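Side-chain contacts in glucokinase (Leishmania braziliensis MHOM/BR/75/M2904, PDB 6EDI), which probably phosphorylates D-glucose at the expense of ATP, as expected of a glucokinase of the actin-like ATPase clan: residues A171-L174 with S175-K179; G184-W187 with D188-E192; N356-Y359 with F360-E364; F382-L385 with S386-T389. All coordinates share one frame; numbering follows the deposited sequence.

All four interactions are local turns at helix or strand ends, and interactions 1, 2 and 4 lie at the ends of edge strand 178-182 and its antiparallel neighbour 389-393 in one mixed six-stranded sheet. Along the chain they follow in series: interaction 1 leads into strand 178-182, interaction 2 follows it, interaction 3 joins helices 357-361 and 363-373, and interaction 4 delivers the chain to strand 389-393. Interactions 2 and 4, with centres 11 Å apart, touch, and Thr185 N probably donates to Ser386 O. The other pairs lie 18 to 25 Å apart between centres without touching. The turns of interactions 2 and 4, remote in sequence, meet where strand 178-182 has ended and strand 389-393 is about to begin.

Interaction 1. Residues A171-L174 with S175-K179; sequences AGIL and SDYFK
Leu174 O receives two backbone N-H groups, from Tyr177 N at 3.0 Å and from Phe178 N at 2.9 Å, so that one short helical turn closes on a single carbonyl just as strand 178-182 begins. The two donors come from different directions, Tyr177 N well above the carbonyl plane and Phe178 N nearly in line with the C=O bond. One residue earlier, Ile173 O takes Asp176 N and also lies in the plane of the Tyr177 ring at its edge, nearest to CD1. Tyr177 CE1 lies 3.9 Å from the CG2 branch of Ile173, while the other branch meets the carboxylate tightly, Asp176 OD2 coming to 3.1 Å from Ile173 CG1; the isoleucine torsion is strained, with chi1 (-129°) off the staggered positions. Leu174 carries CG anti to its own N (chi1 -172°), which sends CD1 to within 3.5 Å of Phe178 CD1; the same leucine packs on Leu391 of strand 389-393. Tyr177 OH bonds to Val16 N, tying the turn to the first strand of the chain. Before the turn, Gly172 ends helix 157-170 in a Schellman motif, and a water bridges its carbonyl weakly to Ser175 N. The chemistry is therefore divided: backbone bonds fix the turn, leucine and phenylalanine give it an apolar side, and an aspartate oxygen is pressed close against aliphatic carbon.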
loop_
_atom_site.group_PDB
_atom_site.type_symbol
_atom_site.label_atom_id
_atom_site.label_comp_id
_atom_site.label_asym_id
_atom_site.label_seq_id
_atom_site.Cartn_x
_atom_site.Cartn_y
_atom_site.Cartn_z
ATOM N N ALA A 171 -1.139 -0.695 23.602
ATOM C CA ALA A 171 -1.302 -0.283 24.980
ATOM C C ALA A 171 -2.550 -0.876 25.634
ATOM O O ALA A 171 -2.704 -0.795 26.855
ATOM C CB ALA A 171 -1.327 1.242 25.074
ATOM N N GLY A 172 -3.447 -1.444 24.833
ATOM C CA GLY A 172 -4.666 -2.047 25.353
ATOM C C GLY A 172 -5.754 -1.010 25.560
ATOM O O GLY A 172 -6.761 -1.275 26.208
ATOM N N ILE A 173 -5.556 0.169 24.975
ATOM C CA ILE A 173 -6.378 1.335 25.268
ATOM C C ILE A 173 -7.173 1.826 24.048
ATOM O O ILE A 173 -7.775 2.906 24.060
ATOM C CB ILE A 173 -5.480 2.425 25.909
ATOM C CG1 ILE A 173 -6.116 2.917 27.192
ATOM C CG2 ILE A 173 -5.044 3.503 24.936
ATOM C CD1 ILE A 173 -6.342 1.755 28.106
ATOM N N LEU A 174 -7.198 1.012 22.996
ATOM C CA LEU A 174 -7.882 1.414 21.757
ATOM C C LEU A 174 -9.349 1.795 21.982
ATOM O O LEU A 174 -9.807 2.808 21.466
ATOM C CB LEU A 174 -7.773 0.318 20.681
ATOM C CG LEU A 174 -8.284 0.715 19.296
ATOM C CD1 LEU A 174 -7.431 1.832 18.730
ATOM C CD2 LEU A 174 -8.283 -0.471 18.322
ATOM N N SER A 175 -10.072 1.011 22.780
ATOM C CA SER A 175 -11.504 1.240 22.957
ATOM C C SER A 175 -11.836 2.582 23.654
ATOM O O SER A 175 -12.951 3.092 23.539
ATOM C CB SER A 175 -12.152 0.073 23.706
ATOM O OG SER A 175 -11.626 -0.052 25.006
ATOM N N ASP A 176 -10.883 3.147 24.385
ATOM C CA ASP A 176 -11.133 4.452 25.005
ATOM C C ASP A 176 -11.136 5.589 23.979
ATOM O O ASP A 176 -11.705 6.644 24.228
ATOM C CB ASP A 176 -10.121 4.732 26.119
ATOM C CG ASP A 176 -10.224 3.737 27.266
ATOM O OD1 ASP A 176 -11.284 3.675 27.914
ATOM O OD2 ASP A 176 -9.240 3.015 27.518
ATOM N N TYR A 177 -10.530 5.356 22.817
ATOM C CA TYR A 177 -10.340 6.414 21.827
ATOM C C TYR A 177 -11.097 6.169 20.532
ATOM O O TYR A 177 -11.320 7.092 19.744
ATOM C CB TYR A 177 -8.842 6.634 21.562
ATOM C CG TYR A 177 -8.139 7.190 22.770
ATOM C CD1 TYR A 177 -7.731 6.354 23.795
ATOM C CD2 TYR A 177 -7.917 8.549 22.906
ATOM C CE1 TYR A 177 -7.108 6.852 24.919
ATOM C CE2 TYR A 177 -7.294 9.062 24.034
ATOM C CZ TYR A 177 -6.896 8.206 25.038
ATOM O OH TYR A 177 -6.267 8.694 26.168
ATOM N N PHE A 178 -11.498 4.918 20.326
ATOM C CA PHE A 178 -12.146 4.504 19.097
ATOM C C PHE A 178 -13.363 3.645 19.407
ATOM O O PHE A 178 -13.371 2.920 20.404
ATOM C CB PHE A 178 -11.138 3.741 18.223
ATOM C CG PHE A 178 -10.098 4.633 17.617
ATOM C CD1 PHE A 178 -8.962 4.989 18.329
ATOM C CD2 PHE A 178 -10.287 5.162 16.354
ATOM C CE1 PHE A 178 -8.004 5.831 17.776
ATOM C CE2 PHE A 178 -9.344 6.015 15.799
ATOM C CZ PHE A 178 -8.200 6.352 16.505
ATOM N N LYS A 179 -14.381 3.731 18.556
ATOM C CA LYS A 179 -15.613 2.953 18.716
ATOM C C LYS A 179 -15.870 2.170 17.446
ATOM O O LYS A 179 -15.507 2.622 16.354
ATOM C CB LYS A 179 -16.813 3.873 18.963
ATOM C CG LYS A 179 -16.988 4.322 20.383
ATOM C CD LYS A 179 -18.440 4.133 20.813
ATOM C CE LYS A 179 -18.557 3.921 22.325
ATOM N NZ LYS A 179 -19.745 3.074 22.688
HETATM O O HOH W 1 -8.794 -1.313 24.113
#

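Interaction 2. Residues G184-W187 with D188-E192; sequences GTQW and DALSE
The indole of Trp187 has Ser191 CB over one face, 3.5 Å from the centroid of the five-membered ring and offset toward the rim, a CH-pi contact made four residues along the chain. Asp188 stands across the indole, its carboxylate plane turned 68° from the ring and OD1 3.6 Å from Trp187 CD1; that oxygen is also held by a salt bridge to Lys183. At the rim, Trp187 NE1 donates to Lys194 O, which helps to set the rotation of the ring. Trp187 CG lies anti to the backbone N (chi1 177°), and this carries the indole alongside the short turn to where Ser191 can lie over it. Leu190 N closes the turn on Trp187 O at 3.0 Å, with a weaker bond to Gln186 O, while Gln186 CG lies 4.2 Å from Leu190 CD1. Two waters link the carbonyls of the preceding type I beta turn to Asp188 N and Ala189 N, continuing the backbone bonding into the first turn of helix. Helix 187-190 follows strand 178-182 after a short loop, with Trp187 packed against Thr199 and Leu344, and with Thr185 and Gln186 against Arg387 on the approach to strand 389-393.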
loop_
_atom_site.group_PDB
_atom_site.type_symbol
_atom_site.label_atom_id
_atom_site.label_comp_id
_atom_site.label_asym_id
_atom_site.label_seq_id
_atom_site.Cartn_x
_atom_site.Cartn_y
_atom_site.Cartn_z
ATOM N N GLY A 184 -16.573 -6.639 11.023
ATOM C CA GLY A 184 -16.462 -7.382 9.780
ATOM C C GLY A 184 -16.577 -8.878 9.978
ATOM O O GLY A 184 -16.345 -9.394 11.068
ATOM N N THR A 185 -16.911 -9.582 8.904
ATOM C CA THR A 185 -17.110 -11.026 8.958
ATOM C C THR A 185 -15.847 -11.805 9.303
ATOM O O THR A 185 -15.920 -12.958 9.725
ATOM C CB THR A 185 -17.597 -11.553 7.609
ATOM O OG1 THR A 185 -16.715 -11.084 6.590
ATOM C CG2 THR A 185 -18.992 -11.067 7.307
ATOM N N GLN A 186 -14.692 -11.185 9.091
ATOM C CA GLN A 186 -13.411 -11.859 9.250
ATOM C C GLN A 186 -12.760 -11.574 10.598
ATOM O O GLN A 186 -11.657 -12.064 10.874
ATOM C CB GLN A 186 -12.464 -11.410 8.130
ATOM C CG GLN A 186 -11.293 -12.356 7.866
ATOM C CD GLN A 186 -10.359 -11.857 6.773
ATOM O OE1 GLN A 186 -10.242 -10.657 6.535
ATOM N NE2 GLN A 186 -9.690 -12.786 6.102
ATOM N N TRP A 187 -13.417 -10.761 11.426
ATOM C CA TRP A 187 -12.826 -10.369 12.707
ATOM C C TRP A 187 -12.549 -11.567 13.616
ATOM O O TRP A 187 -11.408 -11.765 14.049
ATOM C CB TRP A 187 -13.665 -9.314 13.467
ATOM C CG TRP A 187 -13.002 -9.036 14.795
ATOM C CD1 TRP A 187 -13.357 -9.527 16.028
ATOM C CD2 TRP A 187 -11.812 -8.271 14.994
ATOM N NE1 TRP A 187 -12.458 -9.096 16.985
ATOM C CE2 TRP A 187 -11.501 -8.322 16.373
ATOM C CE3 TRP A 187 -10.982 -7.532 14.142
ATOM C CZ2 TRP A 187 -10.391 -7.659 16.912
ATOM C CZ3 TRP A 187 -9.877 -6.883 14.676
ATOM C CH2 TRP A 187 -9.592 -6.947 16.047
ATOM N N ASP A 188 -13.583 -12.365 13.889
ATOM C CA ASP A 188 -13.472 -13.491 14.824
ATOM C C ASP A 188 -12.404 -14.496 14.413
ATOM O O ASP A 188 -11.687 -15.032 15.251
ATOM C CB ASP A 188 -14.820 -14.215 14.985
ATOM C CG ASP A 188 -15.874 -13.361 15.665
ATOM O OD1 ASP A 188 -15.504 -12.401 16.369
ATOM O OD2 ASP A 188 -17.074 -13.661 15.491
ATOM N N ALA A 189 -12.294 -14.742 13.115
ATOM C CA ALA A 189 -11.339 -15.721 12.629
ATOM C C ALA A 189 -9.903 -15.259 12.853
ATOM O O ALA A 189 -8.988 -16.075 12.951
ATOM C CB ALA A 189 -11.589 -16.018 11.166
ATOM N N LEU A 190 -9.706 -13.946 12.947
ATOM C CA LEU A 190 -8.354 -13.399 13.061
ATOM C C LEU A 190 -8.064 -12.709 14.385
ATOM O O LEU A 190 -6.955 -12.233 14.585
ATOM C CB LEU A 190 -8.077 -12.408 11.918
ATOM C CG LEU A 190 -7.310 -12.993 10.728
ATOM C CD1 LEU A 190 -8.138 -14.032 10.010
ATOM C CD2 LEU A 190 -6.874 -11.894 9.779
ATOM N N SER A 191 -9.048 -12.653 15.282
ATOM C CA SER A 191 -8.967 -11.770 16.451
ATOM C C SER A 191 -8.213 -12.363 17.627
ATOM O O SER A 191 -7.928 -11.654 18.590
ATOM C CB SER A 191 -10.363 -11.433 16.957
ATOM O OG SER A 191 -10.978 -12.600 17.475
ATOM N N GLU A 192 -7.935 -13.660 17.560
ATOM C CA GLU A 192 -7.310 -14.388 18.669
ATOM C C GLU A 192 -8.145 -14.293 19.949
ATOM O O GLU A 192 -7.609 -14.231 21.061
ATOM C CB GLU A 192 -5.873 -13.905 18.900
ATOM C CG GLU A 192 -5.020 -13.905 17.627
ATOM C CD GLU A 192 -3.597 -13.440 17.867
ATOM O OE1 GLU A 192 -2.770 -14.254 18.339
ATOM O OE2 GLU A 192 -3.306 -12.257 17.583
HETATM O O HOH W 2 -16.146 -11.865 12.729
HETATM O O HOH W 3 -14.504 -14.514 11.342
#

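Interaction 3. Residues N356-Y359 with F360-E364; sequences NSFY and FEKPE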
loop_
_atom_site.group_PDB
_atom_site.type_symbol
_atom_site.label_atom_id
_atom_site.label_comp_id
_atom_site.label_asym_id
_atom_site.label_seq_id
_atom_site.Cartn_x
_atom_site.Cartn_y
_atom_site.Cartn_z
ATOM N N ASN A 356 -17.899 15.300 14.591
ATOM C CA ASN A 356 -19.151 14.906 13.965
ATOM C C ASN A 356 -19.680 13.576 14.498
ATOM O O ASN A 356 -20.403 12.855 13.807
ATOM C CB ASN A 356 -18.984 14.815 12.451
ATOM C CG ASN A 356 -18.696 16.156 11.795
ATOM O OD1 ASN A 356 -18.801 17.215 12.412
ATOM N ND2 ASN A 356 -18.349 16.109 10.515
ATOM N N SER A 357 -19.310 13.250 15.731
ATOM C CA SER A 357 -19.789 12.032 16.364
ATOM C C SER A 357 -21.313 11.894 16.292
ATOM O O SER A 357 -21.829 10.791 16.084
ATOM C CB SER A 357 -19.322 11.970 17.811
ATOM O OG SER A 357 -19.639 10.709 18.359
ATOM N N PHE A 358 -22.011 13.021 16.446
ATOM C CA PHE A 358 -23.469 13.079 16.330
ATOM C C PHE A 358 -23.998 12.324 15.105
ATOM O O PHE A 358 -24.991 11.595 15.196
ATOM C CB PHE A 358 -23.959 14.542 16.322
ATOM C CG PHE A 358 -23.797 15.241 14.991
ATOM C CD1 PHE A 358 -22.610 15.887 14.669
ATOM C CD2 PHE A 358 -24.830 15.239 14.062
ATOM C CE1 PHE A 358 -22.457 16.518 13.445
ATOM C CE2 PHE A 358 -24.683 15.867 12.831
ATOM C CZ PHE A 358 -23.501 16.510 12.526
ATOM N N TYR A 359 -23.334 12.479 13.965
ATOM C CA TYR A 359 -23.782 11.800 12.755
ATOM C C TYR A 359 -23.708 10.281 12.920
ATOM O O TYR A 359 -24.644 9.558 12.566
ATOM C CB TYR A 359 -22.993 12.273 11.520
ATOM C CG TYR A 359 -23.406 11.555 10.247
ATOM C CD1 TYR A 359 -24.531 11.960 9.531
ATOM C CD2 TYR A 359 -22.688 10.470 9.769
ATOM C CE1 TYR A 359 -24.931 11.298 8.370
ATOM C CE2 TYR A 359 -23.082 9.797 8.601
ATOM C CZ TYR A 359 -24.207 10.223 7.911
ATOM O OH TYR A 359 -24.614 9.567 6.755
ATOM N N PHE A 360 -22.609 9.796 13.478
ATOM C CA PHE A 360 -22.399 8.358 13.564
ATOM C C PHE A 360 -23.109 7.723 14.752
ATOM O O PHE A 360 -23.201 6.496 14.842
ATOM C CB PHE A 360 -20.915 8.040 13.645
ATOM C CG PHE A 360 -20.089 8.645 12.543
ATOM C CD1 PHE A 360 -19.949 7.996 11.322
ATOM C CD2 PHE A 360 -19.393 9.820 12.754
ATOM C CE1 PHE A 360 -19.166 8.546 10.320
ATOM C CE2 PHE A 360 -18.614 10.376 11.757
ATOM C CZ PHE A 360 -18.502 9.741 10.539
ATOM N N GLU A 361 -23.602 8.550 15.670
ATOM C CA GLU A 361 -24.339 8.020 16.814
ATOM C C GLU A 361 -25.750 7.529 16.435
ATOM O O GLU A 361 -26.372 6.779 17.193
ATOM C CB GLU A 361 -24.387 9.040 17.956
ATOM C CG GLU A 361 -23.019 9.365 18.583
ATOM C CD GLU A 361 -22.459 8.222 19.418
ATOM O OE1 GLU A 361 -23.257 7.348 19.822
ATOM O OE2 GLU A 361 -21.227 8.193 19.677
ATOM N N LYS A 362 -26.232 7.925 15.256
ATOM C CA LYS A 362 -27.544 7.490 14.769
ATOM C C LYS A 362 -27.441 6.165 14.029
ATOM O O LYS A 362 -26.839 6.106 12.955
ATOM C CB LYS A 362 -28.144 8.522 13.811
ATOM C CG LYS A 362 -28.183 9.956 14.327
ATOM C CD LYS A 362 -28.888 10.868 13.325
ATOM C CE LYS A 362 -28.846 12.340 13.746
ATOM N NZ LYS A 362 -28.311 13.201 12.641
ATOM N N PRO A 363 -28.042 5.099 14.585
ATOM C CA PRO A 363 -27.944 3.786 13.933
ATOM C C PRO A 363 -28.390 3.801 12.474
ATOM O O PRO A 363 -27.806 3.086 11.661
ATOM C CB PRO A 363 -28.887 2.914 14.765
ATOM C CG PRO A 363 -28.825 3.518 16.138
ATOM C CD PRO A 363 -28.655 5.009 15.923
ATOM N N GLU A 364 -29.393 4.605 12.138
ATOM C CA GLU A 364 -29.871 4.648 10.756
ATOM C C GLU A 364 -28.755 5.108 9.824
ATOM O O GLU A 364 -28.563 4.552 8.744
ATOM C CB GLU A 364 -31.079 5.577 10.623
ATOM C CG GLU A 364 -32.228 5.002 9.800
ATOM C CD GLU A 364 -33.143 4.082 10.606
ATOM O OE1 GLU A 364 -34.346 4.405 10.727
ATOM O OE2 GLU A 364 -32.666 3.038 11.111
#
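Phe360 can be followed outward from CB, which sits 3.8 Å from Ser357 O. CG stands anti to the carbonyl carbon (chi1 -54°), directing the ring back along the helix. From there Phe360 CD2 reaches Asn356 O at 3.4 Å, while the face of the ring receives Tyr359 CD2, CD1 and CE1 being the ring atoms nearest to it. That tyrosine carbon lies over the centre of the Phe360 face, 3.9 Å above it, and the planes stand at 87°, a T-shaped pair in which tyrosine offers the edge and phenylalanine the face. Out to its tip at CZ, the side chain also packs on Tyr327 and Leu369. Tyr359 OH is held by Asp324 OD1, so the edge-on ring is fixed at its far end as well. The turn itself rests on Ser357 O, which takes Glu361 N at 2.9 Å and, weakly, Phe360 N. Glu361 CG leans against Ser357 O at 3.1 Å before the chain bends at chi2 (-71°) and brings OE2 to 3.3 Å from Ser357 OG. Lys362, N-cap of the next helix, lays CG 3.7 Å from Phe358 O. Helix 357-361 is thereby wedged among its neighbours: the rings of Tyr359 and Phe360 meet helices 317-341 and 363-373, Phe358 packs on helix 304-313, and Ser357 and Phe360 touch Arg392 of strand 389-393.

Interaction 4. Residues F382-L385 with S386-T389; sequences FKFL and SRTT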
loop_
_atom_site.group_PDB
_atom_site.type_symbol
_atom_site.label_atom_id
_atom_site.label_comp_id
_atom_site.label_asym_id
_atom_site.label_seq_id
_atom_site.Cartn_x
_atom_site.Cartn_y
_atom_site.Cartn_z
ATOM N N PHE A 382 -18.667 -10.784 -4.329
ATOM C CA PHE A 382 -17.807 -11.680 -3.548
ATOM C C PHE A 382 -17.723 -11.427 -2.038
ATOM O O PHE A 382 -17.039 -12.179 -1.341
ATOM C CB PHE A 382 -16.380 -11.704 -4.124
ATOM C CG PHE A 382 -16.317 -11.886 -5.620
ATOM C CD1 PHE A 382 -16.499 -13.144 -6.194
ATOM C CD2 PHE A 382 -16.049 -10.806 -6.451
ATOM C CE1 PHE A 382 -16.438 -13.312 -7.572
ATOM C CE2 PHE A 382 -15.979 -10.962 -7.836
ATOM C CZ PHE A 382 -16.178 -12.223 -8.395
ATOM N N LYS A 383 -18.409 -10.398 -1.533
ATOM C CA LYS A 383 -18.382 -10.072 -0.093
ATOM C C LYS A 383 -16.979 -9.801 0.455
ATOM O O LYS A 383 -16.673 -10.179 1.597
ATOM C CB LYS A 383 -19.039 -11.180 0.754
ATOM C CG LYS A 383 -20.552 -11.080 0.966
ATOM C CD LYS A 383 -21.317 -11.064 -0.328
ATOM C CE LYS A 383 -22.725 -10.511 -0.138
ATOM N NZ LYS A 383 -23.054 -9.392 -1.086
ATOM N N PHE A 384 -16.128 -9.152 -0.340
ATOM C CA PHE A 384 -14.764 -8.847 0.099
ATOM C C PHE A 384 -14.732 -7.763 1.165
ATOM O O PHE A 384 -13.981 -7.852 2.140
ATOM C CB PHE A 384 -13.913 -8.363 -1.084
ATOM C CG PHE A 384 -13.313 -9.469 -1.916
ATOM C CD1 PHE A 384 -12.369 -10.332 -1.373
ATOM C CD2 PHE A 384 -13.655 -9.613 -3.253
ATOM C CE1 PHE A 384 -11.795 -11.349 -2.155
ATOM C CE2 PHE A 384 -13.088 -10.619 -4.027
ATOM C CZ PHE A 384 -12.162 -11.479 -3.484
ATOM N N LEU A 385 -15.532 -6.723 0.956
ATOM C CA LEU A 385 -15.446 -5.508 1.775
ATOM C C LEU A 385 -16.051 -5.705 3.172
ATOM O O LEU A 385 -15.590 -5.112 4.152
ATOM C CB LEU A 385 -16.083 -4.319 1.040
ATOM C CG LEU A 385 -15.399 -3.815 -0.244
ATOM C CD1 LEU A 385 -15.483 -4.781 -1.418
ATOM C CD2 LEU A 385 -15.986 -2.498 -0.669
ATOM N N SER A 386 -17.073 -6.556 3.266
ATOM C CA SER A 386 -17.744 -6.802 4.545
ATOM C C SER A 386 -16.878 -7.607 5.519
ATOM O O SER A 386 -17.259 -7.812 6.672
ATOM C CB SER A 386 -19.073 -7.520 4.312
ATOM O OG SER A 386 -18.868 -8.709 3.580
ATOM N N ARG A 387 -15.713 -8.055 5.059
ATOM C CA ARG A 387 -14.770 -8.748 5.941
ATOM C C ARG A 387 -14.159 -7.797 6.956
ATOM O O ARG A 387 -13.676 -8.225 8.008
ATOM C CB ARG A 387 -13.652 -9.404 5.135
ATOM C CG ARG A 387 -14.135 -10.430 4.117
ATOM C CD ARG A 387 -12.956 -10.967 3.329
ATOM N NE ARG A 387 -13.334 -11.995 2.356
ATOM C CZ ARG A 387 -12.461 -12.680 1.629
ATOM N NH1 ARG A 387 -11.165 -12.451 1.782
ATOM N NH2 ARG A 387 -12.879 -13.595 0.756
ATOM N N THR A 388 -14.186 -6.505 6.629
ATOM C CA THR A 388 -13.450 -5.483 7.373
ATOM C C THR A 388 -14.250 -4.838 8.507
ATOM O O THR A 388 -15.390 -4.411 8.318
ATOM C CB THR A 388 -12.917 -4.388 6.403
ATOM O OG1 THR A 388 -12.038 -4.997 5.446
ATOM C CG2 THR A 388 -12.163 -3.296 7.161
ATOM N N THR A 389 -13.633 -4.773 9.684
ATOM C CA THR A 389 -14.199 -4.108 10.849
ATOM C C THR A 389 -13.880 -2.621 10.749
ATOM O O THR A 389 -12.712 -2.254 10.594
ATOM C CB THR A 389 -13.591 -4.705 12.139
ATOM O OG1 THR A 389 -13.997 -6.074 12.260
ATOM C CG2 THR A 389 -14.024 -3.935 13.378
HETATM O O HOH W 4 -16.898 -3.721 6.309
#
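Phe384 and Arg387 both place CG beside the backbone N and anti to the carbonyl carbon (chi1 -84° and -59°), and the arginine then runs extended to NE, so that ring and guanidinium travel the same way and end up alongside each other. Phe384 CD1 sits over the centre of the guanidinium, 3.8 Å from Arg387 CZ, while NH2 comes equally near CE1. The two planes are turned 53° apart, so the groups lean together and do not form a parallel stack. Closer to the backbone, the aliphatic part of Arg387 rests on Phe384 O, with CG at 3.3 Å, and its N makes a weak bond to that oxygen. Thr388 N donates to Leu385 O at 3.2 Å, the straighter bond of the two, and its donor comes from above the carbonyl plane. A water donates to both Leu385 O and Thr388 O, its oxygen 2.6 Å from Thr388 O, so one water spans the turn. Ser386 OG stands 3.3 Å from Lys383 O. Glu379, from the preceding helix 377-382, grips the turn from outside: its OE1 accepts from Ser386 N and more weakly from Leu385 N, and its carbonyl takes Lys383 NZ. Leu385 packs on Ala335 and Thr338 of helix 317-341, and Thr388 OG1 bonds to Pro343 O. Chemically, a phenylalanine ring carbon set over a guanidinium face pairs an apolar group with a charged one, and the arginine offers that face and its methylenes as packing surface while the residue stays partly exposed.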